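Local coordinates for polysaccharide biosynthesis protein CapD (Bacillus thuringiensis HD-771, PDB 6BWC) that probably acts as an NADP-dependent UDP-N-acetylglucosamine dehydratase of the short-chain dehydrogenase type, early in CMP-pseudaminic acid biosynthesis, at residues F4-G14 with A75-A86; K120-N130 with E161-G170. The protein carries 2 engineered substitutions. All blocks are in the same frame, centred on the assembly; numbering follows the deposited sequence.

Overall arrangement
Both contacts are pairs of neighbouring parallel strands in one large sheet, and since 81-84 and 123-129 adjoin each other, interactions 1 and 2 follow one another across it, their centres about 12 Å apart. A salt bridge from Asp80 OD1 to Lys122 NZ (2.7 Å) ties them near the start of the strands. Each is mostly buried, with exposed residues where the strands begin. Their chemistry differs: residues 4-14 with 75-86 pack aromatic rings on one face and mainly aliphatic groups on the other, whereas 120-130 with 161-170 is rich in serine and threonine. At their C-terminal ends both reach NADP, interaction 1 at its adenosine half and the nicotinamide ribose, interaction 2 around the nicotinamide ring, beside the sugar nucleotide.

Interaction 1. Residues F4-G14 with A75-A86; sequences FFKDKNVLIIG and AMENIDYVFHVA. With NAP (NADP nicotinamide-adenine-dinucleotide phosphate), chain N.
Tyr81 lays one face of its ring toward Phe4 and Phe5. Phe5 meets it edge-to-face, with CE1 over that face, ring centroids 5.4 Å apart and planes at 81°; Phe4 is turned obliquely, its CE2 3.4 Å from Tyr81 CZ. The methylene CG of Lys8 lies at the edge of the same tyrosine. Further along, Val10 CG1 meets the edge of the Phe83 ring, 3.7 Å from CE2. On the opposite face the contact is largely aliphatic: Leu11 has its CG anti to the backbone N (chi1 -174°), which carries CD2 to within 3.6 Å of Met76 CG, while Ile13 CD1 rests against Val82 CG1.

Parallel pairing sets this alternation, Val10 opposite Tyr81 through Ile13 opposite His84, and belongs to the Rossmann fold, where strand 9-13 comes first along the chain and lies inside the sheet, between 34-39 and 81-84. Phe83 N donates to Leu11 O (2.8 Å). At the entrance Asn9 O accepts from both Asp80 N and Tyr81 N, and Asn9 ND2 reaches Asn78 O (3.1 Å) from above its carbonyl plane.

Helices 18-29 and 207-220 pack over the aromatic side. Where the strands end, Gly14 leads into a glycine-rich turn resembling GxGxxG; Gly14 O approaches NADP O3B (3.1 Å), and Ala86 CB lies 3.4 Å from adenine C4A.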
loop_
_atom_site.group_PDB
_atom_site.type_symbol
_atom_site.label_atom_id
_atom_site.label_comp_id
_atom_site.label_asym_id
_atom_site.label_seq_id
_atom_site.Cartn_x
_atom_site.Cartn_y
_atom_site.Cartn_z
ATOM N N PHE C 4 40.888 -3.347 -0.187
ATOM C CA PHE C 4 39.649 -3.855 -0.818
ATOM C C PHE C 4 38.625 -2.762 -1.223
ATOM O O PHE C 4 37.979 -2.859 -2.278
ATOM C CB PHE C 4 38.994 -4.873 0.146
ATOM C CG PHE C 4 37.788 -5.616 -0.417
ATOM C CD1 PHE C 4 37.946 -6.774 -1.186
ATOM C CD2 PHE C 4 36.489 -5.197 -0.114
ATOM C CE1 PHE C 4 36.841 -7.472 -1.664
ATOM C CE2 PHE C 4 35.383 -5.879 -0.602
ATOM C CZ PHE C 4 35.560 -7.023 -1.375
ATOM N N PHE C 5 38.459 -1.739 -0.386
ATOM C CA PHE C 5 37.417 -0.737 -0.602
ATOM C C PHE C 5 37.923 0.483 -1.364
ATOM O O PHE C 5 37.146 1.407 -1.638
ATOM C CB PHE C 5 36.802 -0.314 0.724
ATOM C CG PHE C 5 36.027 -1.410 1.417
ATOM C CD1 PHE C 5 34.903 -1.973 0.816
ATOM C CD2 PHE C 5 36.393 -1.856 2.695
ATOM C CE1 PHE C 5 34.165 -2.965 1.460
ATOM C CE2 PHE C 5 35.662 -2.845 3.339
ATOM C CZ PHE C 5 34.545 -3.405 2.719
ATOM N N LYS C 6 39.218 0.475 -1.701
ATOM C CA LYS C 6 39.841 1.464 -2.576
ATOM C C LYS C 6 38.906 1.804 -3.714
ATOM O O LYS C 6 38.610 0.978 -4.554
ATOM C CB LYS C 6 41.159 0.906 -3.139
ATOM C CG LYS C 6 41.955 1.850 -4.045
ATOM C CD LYS C 6 42.759 2.870 -3.241
ATOM C CE LYS C 6 43.619 3.765 -4.130
ATOM N NZ LYS C 6 44.640 3.015 -4.919
ATOM N N ASP C 7 38.434 3.038 -3.711
ATOM C CA ASP C 7 37.676 3.584 -4.809
ATOM C C ASP C 7 36.352 2.902 -5.103
ATOM O O ASP C 7 35.899 2.878 -6.248
ATOM C CB ASP C 7 38.568 3.652 -6.042
ATOM C CG ASP C 7 38.932 5.046 -6.363
ATOM O OD1 ASP C 7 39.689 5.646 -5.545
ATOM O OD2 ASP C 7 38.401 5.549 -7.395
ATOM N N LYS C 8 35.727 2.366 -4.055
ATOM C CA LYS C 8 34.386 1.769 -4.143
ATOM C C LYS C 8 33.323 2.664 -3.468
ATOM O O LYS C 8 33.638 3.693 -2.841
ATOM C CB LYS C 8 34.381 0.355 -3.523
ATOM C CG LYS C 8 35.384 -0.613 -4.130
ATOM C CD LYS C 8 35.058 -0.966 -5.578
ATOM C CE LYS C 8 35.818 -2.217 -6.029
ATOM N NZ LYS C 8 36.115 -2.236 -7.493
ATOM N N ASN C 9 32.067 2.259 -3.639
ATOM C CA ASN C 9 30.903 2.909 -3.050
ATOM C C ASN C 9 30.287 1.997 -1.989
ATOM O O ASN C 9 30.044 0.813 -2.251
ATOM C CB ASN C 9 29.889 3.185 -4.164
ATOM C CG ASN C 9 30.443 4.103 -5.245
ATOM O OD1 ASN C 9 31.528 4.633 -5.118
ATOM N ND2 ASN C 9 29.678 4.308 -6.300
ATOM N N VAL C 10 30.028 2.525 -0.795
ATOM C CA VAL C 10 29.592 1.690 0.328
ATOM C C VAL C 10 28.407 2.302 1.062
ATOM O O VAL C 10 28.440 3.490 1.397
ATOM C CB VAL C 10 30.746 1.487 1.328
ATOM C CG1 VAL C 10 30.280 0.692 2.552
ATOM C CG2 VAL C 10 31.920 0.814 0.627
ATOM N N LEU C 11 27.384 1.477 1.316
ATOM C CA LEU C 11 26.239 1.846 2.157
ATOM C C LEU C 11 26.344 1.105 3.490
ATOM O O LEU C 11 26.445 -0.133 3.493
ATOM C CB LEU C 11 24.929 1.471 1.471
ATOM C CG LEU C 11 23.612 1.891 2.124
ATOM C CD1 LEU C 11 23.377 3.397 2.120
ATOM C CD2 LEU C 11 22.463 1.220 1.395
ATOM N N ILE C 12 26.353 1.851 4.606
ATOM C CA ILE C 12 26.209 1.269 5.946
ATOM C C ILE C 12 24.845 1.611 6.471
ATOM O O ILE C 12 24.669 2.634 7.149
ATOM C CB ILE C 12 27.236 1.774 6.973
ATOM C CG1 ILE C 12 28.656 1.696 6.423
ATOM C CG2 ILE C 12 27.144 0.925 8.231
ATOM C CD1 ILE C 12 29.671 2.345 7.339
ATOM N N ILE C 13 23.890 0.739 6.150
ATOM C CA ILE C 13 22.505 0.816 6.649
ATOM C C ILE C 13 22.539 0.628 8.168
ATOM O O ILE C 13 22.722 -0.494 8.652
ATOM C CB ILE C 13 21.586 -0.249 5.962
ATOM C CG1 ILE C 13 21.432 0.052 4.458
ATOM C CG2 ILE C 13 20.204 -0.345 6.627
ATOM C CD1 ILE C 13 20.704 -1.013 3.676
ATOM N N GLY C 14 22.378 1.740 8.895
ATOM C CA GLY C 14 22.518 1.793 10.359
ATOM C C GLY C 14 23.906 2.229 10.811
ATOM O O GLY C 14 24.419 1.726 11.813
ATOM N N ALA C 75 19.114 4.855 -1.957
ATOM C CA ALA C 75 20.352 4.841 -1.190
ATOM C C ALA C 75 21.327 3.853 -1.757
ATOM O O ALA C 75 22.510 4.090 -1.680
ATOM C CB ALA C 75 20.081 4.486 0.253
ATOM N N MET C 76 20.835 2.737 -2.287
ATOM C CA MET C 76 21.699 1.722 -2.937
ATOM C C MET C 76 22.177 2.011 -4.380
ATOM O O MET C 76 22.945 1.227 -4.951
ATOM C CB MET C 76 21.015 0.343 -2.924
ATOM C CG MET C 76 20.986 -0.305 -1.560
ATOM S SD MET C 76 20.444 -2.004 -1.684
ATOM C CE MET C 76 20.005 -2.259 0.033
ATOM N N GLU C 77 21.716 3.099 -4.970
ATOM C CA GLU C 77 22.012 3.374 -6.365
ATOM C C GLU C 77 23.518 3.328 -6.628
ATOM O O GLU C 77 24.313 3.977 -5.932
ATOM C CB GLU C 77 21.389 4.704 -6.794
ATOM C CG GLU C 77 21.953 5.329 -8.059
ATOM C CD GLU C 77 23.126 6.279 -7.805
ATOM O OE1 GLU C 77 24.011 6.338 -8.685
ATOM O OE2 GLU C 77 23.173 6.987 -6.765
ATOM N N ASN C 78 23.879 2.500 -7.614
ATOM C CA ASN C 78 25.254 2.341 -8.085
ATOM C C ASN C 78 26.272 2.031 -6.958
ATOM O O ASN C 78 27.470 2.291 -7.094
ATOM C CB ASN C 78 25.626 3.562 -8.962
ATOM C CG ASN C 78 27.096 3.611 -9.369
ATOM O OD1 ASN C 78 27.592 2.735 -10.063
ATOM N ND2 ASN C 78 27.790 4.640 -8.925
ATOM N N ILE C 79 25.784 1.404 -5.886
ATOM C CA ILE C 79 26.617 1.028 -4.740
ATOM C C ILE C 79 27.116 -0.400 -4.854
ATOM O O ILE C 79 26.456 -1.258 -5.440
ATOM C CB ILE C 79 25.925 1.350 -3.388
ATOM C CG1 ILE C 79 26.619 2.584 -2.825
ATOM C CG2 ILE C 79 26.015 0.226 -2.361
ATOM C CD1 ILE C 79 25.822 3.314 -1.798
ATOM N N ASP C 80 28.308 -0.620 -4.316
ATOM C CA ASP C 80 29.008 -1.864 -4.457
ATOM C C ASP C 80 28.876 -2.749 -3.225
ATOM O O ASP C 80 28.705 -3.956 -3.378
ATOM C CB ASP C 80 30.471 -1.597 -4.784
ATOM C CG ASP C 80 30.653 -0.975 -6.166
ATOM O OD1 ASP C 80 29.971 -1.399 -7.137
ATOM O OD2 ASP C 80 31.499 -0.058 -6.288
ATOM N N TYR C 81 28.925 -2.184 -2.016
ATOM C CA TYR C 81 28.953 -3.003 -0.777
ATOM C C TYR C 81 27.997 -2.471 0.289
ATOM O O TYR C 81 28.158 -1.360 0.776
ATOM C CB TYR C 81 30.390 -3.085 -0.223
ATOM C CG TYR C 81 31.396 -3.673 -1.197
ATOM C CD1 TYR C 81 31.446 -5.025 -1.431
ATOM C CD2 TYR C 81 32.284 -2.857 -1.890
ATOM C CE1 TYR C 81 32.347 -5.565 -2.338
ATOM C CE2 TYR C 81 33.187 -3.381 -2.794
ATOM C CZ TYR C 81 33.213 -4.735 -3.023
ATOM O OH TYR C 81 34.104 -5.249 -3.928
ATOM N N VAL C 82 27.010 -3.288 0.641
ATOM C CA VAL C 82 25.955 -2.950 1.615
ATOM C C VAL C 82 26.221 -3.640 2.981
ATOM O O VAL C 82 26.302 -4.854 3.064
ATOM C CB VAL C 82 24.549 -3.358 1.061
ATOM C CG1 VAL C 82 23.432 -3.041 2.038
ATOM C CG2 VAL C 82 24.251 -2.646 -0.246
ATOM N N PHE C 83 26.351 -2.854 4.040
ATOM C CA PHE C 83 26.331 -3.388 5.401
ATOM C C PHE C 83 24.960 -3.125 6.060
ATOM O O PHE C 83 24.669 -1.971 6.435
ATOM C CB PHE C 83 27.425 -2.740 6.273
ATOM C CG PHE C 83 28.832 -3.018 5.837
ATOM C CD1 PHE C 83 29.518 -4.122 6.325
ATOM C CD2 PHE C 83 29.511 -2.122 4.994
ATOM C CE1 PHE C 83 30.843 -4.356 5.963
ATOM C CE2 PHE C 83 30.836 -2.354 4.628
ATOM C CZ PHE C 83 31.499 -3.476 5.114
ATOM N N HIS C 84 24.158 -4.188 6.225
ATOM C CA HIS C 84 22.829 -4.110 6.873
ATOM C C HIS C 84 22.937 -4.316 8.411
ATOM O O HIS C 84 22.814 -5.413 8.951
ATOM C CB HIS C 84 21.839 -5.058 6.157
ATOM C CG HIS C 84 20.502 -5.232 6.834
ATOM N ND1 HIS C 84 19.909 -4.264 7.621
ATOM C CD2 HIS C 84 19.630 -6.270 6.803
ATOM C CE1 HIS C 84 18.750 -4.710 8.069
ATOM N NE2 HIS C 84 18.554 -5.921 7.580
ATOM N N VAL C 85 23.142 -3.193 9.094
ATOM C CA VAL C 85 23.427 -3.123 10.525
ATOM C C VAL C 85 22.260 -2.496 11.364
ATOM O O VAL C 85 22.257 -2.567 12.613
ATOM C CB VAL C 85 24.741 -2.337 10.712
ATOM C CG1 VAL C 85 25.338 -2.574 12.097
ATOM C CG2 VAL C 85 25.747 -2.753 9.649
ATOM N N ALA C 86 21.259 -1.902 10.691
ATOM C CA ALA C 86 20.017 -1.461 11.358
ATOM C C ALA C 86 19.105 -2.621 11.831
ATOM O O ALA C 86 19.015 -3.683 11.168
ATOM C CB ALA C 86 19.241 -0.497 10.465
HETATM P PA NAP N . 22.536 0.437 17.520
HETATM O O1A NAP N . 23.624 1.231 18.186
HETATM O O2A NAP N . 21.167 0.577 18.093
HETATM O O5B NAP N . 22.498 0.759 15.961
HETATM C C5B NAP N . 21.259 0.685 15.251
HETATM C C4B NAP N . 21.376 1.466 13.946
HETATM O O4B NAP N . 20.253 1.279 13.087
HETATM C C3B NAP N . 21.404 2.944 14.231
HETATM O O3B NAP N . 22.220 3.493 13.200
HETATM C C2B NAP N . 19.956 3.343 14.118
HETATM O O2B NAP N . 19.890 4.743 13.936
HETATM C C1B NAP N . 19.505 2.492 12.930
HETATM N N9A NAP N . 18.060 2.115 12.765
HETATM C C8A NAP N . 17.169 1.601 13.662
HETATM N N7A NAP N . 15.939 1.360 13.093
HETATM C C5A NAP N . 16.041 1.718 11.801
HETATM C C6A NAP N . 15.163 1.756 10.605
HETATM N N6A NAP N . 13.886 1.349 10.649
HETATM N N1A NAP N . 15.672 2.203 9.445
HETATM C C2A NAP N . 16.942 2.628 9.332
HETATM N N3A NAP N . 17.798 2.634 10.366
HETATM C C4A NAP N . 17.426 2.203 11.597
HETATM O O3 NAP N . 22.891 -1.135 17.432
HETATM P PN NAP N . 24.355 -1.827 17.367
HETATM O O1N NAP N . 25.324 -1.028 16.506
HETATM O O2N NAP N . 24.738 -2.255 18.750
HETATM O O5D NAP N . 24.012 -3.206 16.654
HETATM C C5D NAP N . 24.009 -3.262 15.249
HETATM C C4D NAP N . 23.527 -4.632 14.783
HETATM O O4D NAP N . 24.242 -5.626 15.529
HETATM C C3D NAP N . 22.031 -4.962 14.930
HETATM O O3D NAP N . 21.569 -5.527 13.700
HETATM C C2D NAP N . 21.951 -5.983 16.039
HETATM O O2D NAP N . 20.907 -6.941 15.836
HETATM C C1D NAP N . 23.330 -6.640 15.966
HETATM N N1N NAP N . 23.809 -7.219 17.227
HETATM C C2N NAP N . 24.219 -6.384 18.195
HETATM C C3N NAP N . 24.693 -6.815 19.421
HETATM C C7N NAP N . 25.115 -5.883 20.504
HETATM O O7N NAP N . 25.348 -6.357 21.618
HETATM N N7N NAP N . 25.215 -4.567 20.299
HETATM C C4N NAP N . 24.798 -8.274 19.674
HETATM C C5N NAP N . 24.316 -9.094 18.556
HETATM C C6N NAP N . 23.863 -8.544 17.370
HETATM P P2B NAP N . 18.522 5.561 14.176
HETATM O O1X NAP N . 19.079 6.972 14.159
HETATM O O2X NAP N . 17.662 5.304 12.957
HETATM O O3X NAP N . 17.921 5.063 15.512
#

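Interaction 2. Residues K120-N130 with E161-G170; sequences KVKKVVFTSSN and ETTFTSVRFG. Engineered in segment 120-130: Asn130 (natural residue Asp). With NAP (NADP nicotinamide-adenine-dinucleotide phosphate), chain N.
Strands 123-129 and 163-169 run parallel with their axes 4.5 Å apart at closest approach and their directions 34° apart, a twist bridged by eight backbone N-H...O bonds from Thr163 N to Asn130 N, of which that from Ser128 N is weak. With helix 138-156 between them they form a beta-alpha-beta crossover of the Rossmann fold.

Before the first of these bonds, the hydroxyl OG1 of Thr162 donates to Val121 O (2.6 Å). Lys123 and Thr163 then lie side by side, CG against CG2, before the lysine chain extends past the threonine to backbone carbonyls at the end of helix 207-220. On the other face Val124 CG2 and Phe164 CE1 touch at 3.8 Å, the two side chains pointing the same way toward helices 98-118 and 138-156. Two residues on, on the same face, Ser166 OG sits in the plane of the Phe126 ring, at its edge, 3.6 Å from CD2.

Arg168 makes its contact through its aliphatic part: CG lies 3.3 Å from Ser129 O, and the chain bends at chi3 (-97°) to bring the guanidinium to Glu147 and Glu280. Glu147 also accepts from Ser128 OG, so one carboxylate serves both strands.

At the C-terminal ends the contact lines the pockets of NADP and the sugar nucleotide. Phe169 CB approaches nicotinamide C5N at 3.3 Å, and its ring presents an edge to the cofactor, while Ser129 CB borders the same nicotinamide and its OG bonds the sugar nucleotide. The engineered Asn130, aspartate in the natural protein, donates its backbone N to Phe169 O (2.9 Å), and its OD1 lies 3.3 Å from Gly170 CA.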
loop_
_atom_site.group_PDB
_atom_site.type_symbol
_atom_site.label_atom_id
_atom_site.label_comp_id
_atom_site.label_asym_id
_atom_site.label_seq_id
_atom_site.Cartn_x
_atom_site.Cartn_y
_atom_site.Cartn_z
ATOM N N LYS C 120 21.909 -4.209 -8.517
ATOM C CA LYS C 120 23.070 -4.993 -8.934
ATOM C C LYS C 120 24.293 -4.707 -8.055
ATOM O O LYS C 120 25.405 -4.508 -8.547
ATOM C CB LYS C 120 23.358 -4.741 -10.405
ATOM C CG LYS C 120 22.102 -4.825 -11.245
ATOM C CD LYS C 120 22.397 -4.872 -12.740
ATOM C CE LYS C 120 21.258 -5.533 -13.511
ATOM N NZ LYS C 120 21.772 -6.413 -14.594
ATOM N N VAL C 121 24.028 -4.665 -6.748
ATOM C CA VAL C 121 25.037 -4.585 -5.698
ATOM C C VAL C 121 25.935 -5.833 -5.775
ATOM O O VAL C 121 25.491 -6.892 -6.217
ATOM C CB VAL C 121 24.316 -4.477 -4.327
ATOM C CG1 VAL C 121 25.207 -4.828 -3.145
ATOM C CG2 VAL C 121 23.719 -3.089 -4.160
ATOM N N LYS C 122 27.187 -5.711 -5.348
ATOM C CA LYS C 122 28.102 -6.854 -5.344
ATOM C C LYS C 122 27.853 -7.819 -4.169
ATOM O O LYS C 122 27.657 -9.019 -4.395
ATOM C CB LYS C 122 29.560 -6.398 -5.398
ATOM C CG LYS C 122 29.849 -5.556 -6.629
ATOM C CD LYS C 122 31.293 -5.664 -7.094
ATOM C CE LYS C 122 31.538 -4.844 -8.354
ATOM N NZ LYS C 122 31.563 -3.369 -8.084
ATOM N N LYS C 123 27.870 -7.296 -2.939
ATOM C CA LYS C 123 27.679 -8.102 -1.729
ATOM C C LYS C 123 26.919 -7.356 -0.652
ATOM O O LYS C 123 26.946 -6.129 -0.583
ATOM C CB LYS C 123 29.014 -8.519 -1.113
ATOM C CG LYS C 123 29.987 -9.225 -2.046
ATOM C CD LYS C 123 31.198 -9.708 -1.248
ATOM C CE LYS C 123 32.224 -10.522 -2.040
ATOM N NZ LYS C 123 33.099 -11.273 -1.084
ATOM N N VAL C 124 26.285 -8.152 0.209
ATOM C CA VAL C 124 25.569 -7.694 1.388
ATOM C C VAL C 124 25.981 -8.555 2.563
ATOM O O VAL C 124 26.045 -9.782 2.440
ATOM C CB VAL C 124 24.065 -7.893 1.230
ATOM C CG1 VAL C 124 23.315 -7.338 2.443
ATOM C CG2 VAL C 124 23.603 -7.265 -0.072
ATOM N N VAL C 125 26.242 -7.909 3.698
ATOM C CA VAL C 125 26.500 -8.594 4.964
ATOM C C VAL C 125 25.396 -8.234 5.934
ATOM O O VAL C 125 25.255 -7.074 6.296
ATOM C CB VAL C 125 27.860 -8.200 5.549
ATOM C CG1 VAL C 125 28.018 -8.730 6.971
ATOM C CG2 VAL C 125 28.971 -8.729 4.646
ATOM N N PHE C 126 24.605 -9.229 6.315
ATOM C CA PHE C 126 23.621 -9.072 7.369
ATOM C C PHE C 126 24.297 -9.337 8.718
ATOM O O PHE C 126 25.178 -10.215 8.859
ATOM C CB PHE C 126 22.431 -10.019 7.169
ATOM C CG PHE C 126 21.408 -9.949 8.277
ATOM C CD1 PHE C 126 20.783 -8.747 8.583
ATOM C CD2 PHE C 126 21.055 -11.082 9.002
ATOM C CE1 PHE C 126 19.845 -8.658 9.598
ATOM C CE2 PHE C 126 20.119 -11.009 10.023
ATOM C CZ PHE C 126 19.522 -9.790 10.326
ATOM N N THR C 127 23.851 -8.589 9.709
ATOM C CA THR C 127 24.420 -8.617 11.024
ATOM C C THR C 127 23.362 -9.227 11.943
ATOM O O THR C 127 22.425 -8.540 12.383
ATOM C CB THR C 127 24.840 -7.185 11.372
ATOM O OG1 THR C 127 26.187 -6.998 10.933
ATOM C CG2 THR C 127 24.781 -6.913 12.794
ATOM N N SER C 128 23.503 -10.536 12.193
ATOM C CA SER C 128 22.590 -11.297 13.082
ATOM C C SER C 128 23.167 -11.315 14.472
ATOM O O SER C 128 24.273 -10.815 14.688
ATOM C CB SER C 128 22.402 -12.747 12.608
ATOM O OG SER C 128 21.425 -13.418 13.384
ATOM N N SER C 129 22.399 -11.894 15.401
ATOM C CA SER C 129 22.844 -12.194 16.768
ATOM C C SER C 129 22.918 -13.700 17.021
ATOM O O SER C 129 22.294 -14.490 16.317
ATOM C CB SER C 129 21.868 -11.593 17.765
ATOM O OG SER C 129 22.100 -12.112 19.063
ATOM N N ASN C 130 23.653 -14.091 18.063
ATOM C CA ASN C 130 23.629 -15.470 18.514
ATOM C C ASN C 130 22.300 -15.791 19.241
ATOM O O ASN C 130 22.042 -16.927 19.646
ATOM C CB ASN C 130 24.963 -15.883 19.228
ATOM C CG ASN C 130 25.257 -15.172 20.582
ATOM O OD1 ASN C 130 26.429 -14.993 20.934
ATOM N ND2 ASN C 130 24.236 -14.825 21.353
ATOM N N GLU C 161 24.317 -11.471 -9.709
ATOM C CA GLU C 161 25.663 -11.647 -9.200
ATOM C C GLU C 161 25.750 -11.263 -7.731
ATOM O O GLU C 161 26.766 -11.553 -7.107
ATOM C CB GLU C 161 26.674 -10.802 -9.999
ATOM C CG GLU C 161 26.695 -11.029 -11.505
ATOM C CD GLU C 161 26.920 -12.492 -11.937
ATOM O OE1 GLU C 161 26.648 -12.777 -13.127
ATOM O OE2 GLU C 161 27.360 -13.369 -11.142
ATOM N N THR C 162 24.713 -10.603 -7.194
ATOM C CA THR C 162 24.687 -10.129 -5.796
ATOM C C THR C 162 24.833 -11.257 -4.777
ATOM O O THR C 162 24.088 -12.197 -4.795
ATOM C CB THR C 162 23.387 -9.357 -5.458
ATOM O OG1 THR C 162 23.292 -8.202 -6.284
ATOM C CG2 THR C 162 23.375 -8.889 -4.008
ATOM N N THR C 163 25.756 -11.103 -3.851
ATOM C CA THR C 163 26.084 -12.129 -2.880
ATOM C C THR C 163 25.431 -11.788 -1.527
ATOM O O THR C 163 25.320 -10.619 -1.198
ATOM C CB THR C 163 27.616 -12.238 -2.822
ATOM O OG1 THR C 163 27.991 -13.520 -3.321
ATOM C CG2 THR C 163 28.195 -12.023 -1.401
ATOM N N PHE C 164 25.003 -12.779 -0.746
ATOM C CA PHE C 164 24.465 -12.502 0.596
ATOM C C PHE C 164 25.127 -13.345 1.678
ATOM O O PHE C 164 25.346 -14.533 1.493
ATOM C CB PHE C 164 22.973 -12.752 0.623
ATOM C CG PHE C 164 22.200 -11.927 -0.366
ATOM C CD1 PHE C 164 21.774 -10.648 -0.032
ATOM C CD2 PHE C 164 21.889 -12.441 -1.632
ATOM C CE1 PHE C 164 21.052 -9.888 -0.944
ATOM C CE2 PHE C 164 21.174 -11.698 -2.545
ATOM C CZ PHE C 164 20.750 -10.422 -2.202
ATOM N N THR C 165 25.448 -12.732 2.813
ATOM C CA THR C 165 26.137 -13.428 3.890
ATOM C C THR C 165 25.692 -12.899 5.233
ATOM O O THR C 165 25.414 -11.712 5.374
ATOM C CB THR C 165 27.662 -13.201 3.833
ATOM O OG1 THR C 165 28.098 -13.071 2.475
ATOM C CG2 THR C 165 28.387 -14.339 4.488
ATOM N N SER C 166 25.689 -13.776 6.229
ATOM C CA SER C 166 25.426 -13.389 7.596
ATOM C C SER C 166 26.674 -13.518 8.475
ATOM O O SER C 166 27.487 -14.421 8.330
ATOM C CB SER C 166 24.287 -14.233 8.151
ATOM O OG SER C 166 23.058 -13.775 7.625
ATOM N N VAL C 167 26.813 -12.579 9.388
ATOM C CA VAL C 167 27.818 -12.605 10.437
ATOM C C VAL C 167 26.967 -12.885 11.684
ATOM O O VAL C 167 25.748 -12.935 11.548
ATOM C CB VAL C 167 28.580 -11.263 10.378
ATOM C CG1 VAL C 167 28.681 -10.567 11.703
ATOM C CG2 VAL C 167 29.941 -11.476 9.765
ATOM N N ARG C 168 27.539 -13.129 12.867
ATOM C CA ARG C 168 26.700 -13.471 14.038
ATOM C C ARG C 168 27.406 -13.135 15.337
ATOM O O ARG C 168 28.384 -13.773 15.726
ATOM C CB ARG C 168 26.300 -14.954 13.982
ATOM C CG ARG C 168 25.011 -15.362 14.701
ATOM C CD ARG C 168 24.888 -16.899 14.754
ATOM N NE ARG C 168 24.043 -17.508 13.709
ATOM C CZ ARG C 168 23.856 -18.826 13.524
ATOM N NH1 ARG C 168 24.459 -19.731 14.283
ATOM N NH2 ARG C 168 23.051 -19.264 12.572
ATOM N N PHE C 169 26.889 -12.118 16.006
ATOM C CA PHE C 169 27.570 -11.478 17.139
ATOM C C PHE C 169 27.128 -12.048 18.489
ATOM O O PHE C 169 26.026 -12.610 18.629
ATOM C CB PHE C 169 27.248 -9.957 17.200
ATOM C CG PHE C 169 27.691 -9.130 16.009
ATOM C CD1 PHE C 169 26.995 -7.968 15.700
ATOM C CD2 PHE C 169 28.787 -9.463 15.227
ATOM C CE1 PHE C 169 27.374 -7.157 14.640
ATOM C CE2 PHE C 169 29.173 -8.653 14.165
ATOM C CZ PHE C 169 28.458 -7.502 13.865
ATOM N N GLY C 170 27.974 -11.831 19.491
ATOM C CA GLY C 170 27.539 -11.857 20.886
ATOM C C GLY C 170 27.661 -10.477 21.477
ATOM O O GLY C 170 28.005 -9.538 20.786
HETATM P PA NAP N . 22.536 0.437 17.520
HETATM O O1A NAP N . 23.624 1.231 18.186
HETATM O O2A NAP N . 21.167 0.577 18.093
HETATM O O5B NAP N . 22.498 0.759 15.961
HETATM C C5B NAP N . 21.259 0.685 15.251
HETATM C C4B NAP N . 21.376 1.466 13.946
HETATM O O4B NAP N . 20.253 1.279 13.087
HETATM C C3B NAP N . 21.404 2.944 14.231
HETATM O O3B NAP N . 22.220 3.493 13.200
HETATM C C2B NAP N . 19.956 3.343 14.118
HETATM O O2B NAP N . 19.890 4.743 13.936
HETATM C C1B NAP N . 19.505 2.492 12.930
HETATM N N9A NAP N . 18.060 2.115 12.765
HETATM C C8A NAP N . 17.169 1.601 13.662
HETATM N N7A NAP N . 15.939 1.360 13.093
HETATM C C5A NAP N . 16.041 1.718 11.801
HETATM C C6A NAP N . 15.163 1.756 10.605
HETATM N N6A NAP N . 13.886 1.349 10.649
HETATM N N1A NAP N . 15.672 2.203 9.445
HETATM C C2A NAP N . 16.942 2.628 9.332
HETATM N N3A NAP N . 17.798 2.634 10.366
HETATM C C4A NAP N . 17.426 2.203 11.597
HETATM O O3 NAP N . 22.891 -1.135 17.432
HETATM P PN NAP N . 24.355 -1.827 17.367
HETATM O O1N NAP N . 25.324 -1.028 16.506
HETATM O O2N NAP N . 24.738 -2.255 18.750
HETATM O O5D NAP N . 24.012 -3.206 16.654
HETATM C C5D NAP N . 24.009 -3.262 15.249
HETATM C C4D NAP N . 23.527 -4.632 14.783
HETATM O O4D NAP N . 24.242 -5.626 15.529
HETATM C C3D NAP N . 22.031 -4.962 14.930
HETATM O O3D NAP N . 21.569 -5.527 13.700
HETATM C C2D NAP N . 21.951 -5.983 16.039
HETATM O O2D NAP N . 20.907 -6.941 15.836
HETATM C C1D NAP N . 23.330 -6.640 15.966
HETATM N N1N NAP N . 23.809 -7.219 17.227
HETATM C C2N NAP N . 24.219 -6.384 18.195
HETATM C C3N NAP N . 24.693 -6.815 19.421
HETATM C C7N NAP N . 25.115 -5.883 20.504
HETATM O O7N NAP N . 25.348 -6.357 21.618
HETATM N N7N NAP N . 25.215 -4.567 20.299
HETATM C C4N NAP N . 24.798 -8.274 19.674
HETATM C C5N NAP N . 24.316 -9.094 18.556
HETATM C C6N NAP N . 23.863 -8.544 17.370
HETATM P P2B NAP N . 18.522 5.561 14.176
HETATM O O1X NAP N . 19.079 6.972 14.159
HETATM O O2X NAP N . 17.662 5.304 12.957
HETATM O O3X NAP N . 17.921 5.063 15.512
#